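Local coordinates for PAN2-PAN3 deadenylation complex catalytic subunit pan2 (Neurospora crassa, PDB 4CZX), which probably serves as the catalytic subunit of a cytoplasmic deadenylase that shortens mRNA poly(A) tails, the piece here being its N-terminal WD40 beta-propeller domain, at residues 93-96 with 102-105. Sequence-based numbering, arbitrary orientation.
Sequences VYMA and PIWS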
loop_
_atom_site.group_PDB
_atom_site.type_symbol
_atom_site.label_atom_id
_atom_site.label_comp_id
_atom_site.label_asym_id
_atom_site.label_seq_id
_atom_site.Cartn_x
_atom_site.Cartn_y
_atom_site.Cartn_z
ATOM N N VAL A 93 -2.902 26.295 -8.649
ATOM C CA VAL A 93 -2.948 27.203 -7.517
ATOM C C VAL A 93 -3.828 26.523 -6.476
ATOM O O VAL A 93 -4.875 25.976 -6.813
ATOM C CB VAL A 93 -3.518 28.580 -7.900
ATOM C CG1 VAL A 93 -3.473 29.539 -6.712
ATOM C CG2 VAL A 93 -2.757 29.165 -9.093
ATOM N N TYR A 94 -3.386 26.546 -5.228
ATOM C CA TYR A 94 -4.065 25.831 -4.151
ATOM C C TYR A 94 -4.309 26.778 -2.994
ATOM O O TYR A 94 -3.459 27.612 -2.690
ATOM C CB TYR A 94 -3.217 24.641 -3.690
ATOM C CG TYR A 94 -3.853 23.790 -2.611
ATOM C CD1 TYR A 94 -5.016 23.071 -2.865
ATOM C CD2 TYR A 94 -3.268 23.676 -1.357
ATOM C CE1 TYR A 94 -5.607 22.272 -1.883
ATOM C CE2 TYR A 94 -3.850 22.867 -0.362
ATOM C CZ TYR A 94 -5.018 22.179 -0.635
ATOM O OH TYR A 94 -5.593 21.392 0.345
ATOM N N MET A 95 -5.461 26.646 -2.340
ATOM C CA MET A 95 -5.718 27.430 -1.146
ATOM C C MET A 95 -6.210 26.540 -0.014
ATOM O O MET A 95 -7.080 25.699 -0.214
ATOM C CB MET A 95 -6.745 28.525 -1.414
ATOM C CG MET A 95 -6.938 29.419 -0.197
ATOM S SD MET A 95 -8.040 30.807 -0.497
ATOM C CE MET A 95 -8.023 31.544 1.130
ATOM N N ALA A 96 -5.635 26.718 1.167
ATOM C CA ALA A 96 -6.016 25.914 2.320
ATOM C C ALA A 96 -5.979 26.796 3.550
ATOM O O ALA A 96 -5.265 27.795 3.577
ATOM C CB ALA A 96 -5.079 24.717 2.486
ATOM N N PRO A 102 -8.473 21.898 3.268
ATOM C CA PRO A 102 -8.549 22.422 1.901
ATOM C C PRO A 102 -9.663 23.443 1.715
ATOM O O PRO A 102 -10.758 23.278 2.268
ATOM C CB PRO A 102 -8.815 21.164 1.060
ATOM C CG PRO A 102 -8.177 20.065 1.856
ATOM C CD PRO A 102 -8.517 20.425 3.288
ATOM N N ILE A 103 -9.377 24.496 0.949
ATOM C CA ILE A 103 -10.373 25.515 0.654
ATOM C C ILE A 103 -10.773 25.474 -0.822
ATOM O O ILE A 103 -11.966 25.372 -1.130
ATOM C CB ILE A 103 -9.869 26.921 1.039
ATOM C CG1 ILE A 103 -9.805 27.043 2.566
ATOM C CG2 ILE A 103 -10.770 27.999 0.452
ATOM C CD1 ILE A 103 -9.223 28.349 3.064
ATOM N N TRP A 104 -9.799 25.581 -1.730
ATOM C CA TRP A 104 -10.054 25.272 -3.139
ATOM C C TRP A 104 -8.811 24.853 -3.920
ATOM O O TRP A 104 -7.677 24.947 -3.445
ATOM C CB TRP A 104 -10.741 26.445 -3.867
ATOM C CG TRP A 104 -10.149 27.859 -3.726
ATOM C CD1 TRP A 104 -10.697 28.897 -3.024
ATOM C CD2 TRP A 104 -8.955 28.384 -4.345
ATOM N NE1 TRP A 104 -9.918 30.024 -3.149
ATOM C CE2 TRP A 104 -8.842 29.738 -3.949
ATOM C CE3 TRP A 104 -7.969 27.842 -5.185
ATOM C CZ2 TRP A 104 -7.787 30.557 -4.360
ATOM C CZ3 TRP A 104 -6.917 28.659 -5.591
ATOM C CH2 TRP A 104 -6.835 30.003 -5.177
ATOM N N SER A 105 -9.047 24.363 -5.130
ATOM C CA SER A 105 -7.982 23.829 -5.967
ATOM C C SER A 105 -8.259 24.214 -7.410
ATOM O O SER A 105 -9.336 23.946 -7.933
ATOM C CB SER A 105 -7.888 22.303 -5.811
ATOM O OG SER A 105 -6.831 21.770 -6.598
#
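Met-95 O takes two backbone N-H groups, from Ile-103 N at 2.8 Å and Trp-104 N at 3.1 Å, both arriving on the same face of its carbonyl plane. That fork is a classic beta bulge: Ile-103 and Trp-104 together face Met-95, and the extra residue is absorbed at Ile-103, whose backbone takes a helix-like psi (-55°) within the strand. Met-95 N returns a nearly straight bond to Trp-104 O (3.0 Å, 172°), closing the pair at the bulge; regular pairing continues with Tyr-94 opposite Ser-105. On one face of the hairpin the indole lies across Met-95, whose CB sits 3.6 Å from the centroid of the six-membered ring, over its face. The extended methionine carries SD obliquely past the five-membered ring, a Met-aromatic contact, and CE on to Ile-103 CD1. With CG1 anti to its backbone N (chi1 -176°), Val-93 brings that methyl to the edge of the indole, 3.7 Å from Trp-104 CH2. On the other face, the Tyr-94 side chain runs alongside Pro-102, its OH 3.3 Å from the proline CG, and an aromatic side chain on the chain of another protein meets the tyrosine edge-to-face. Trp-104 NE1 donates to Val-141 O, tying the indole to the connection after strand 135-140 in the next blade. This hairpin forms the outer half of its propeller blade: strand 93-96 pairs inward with 85-88, and 102-106 is outermost.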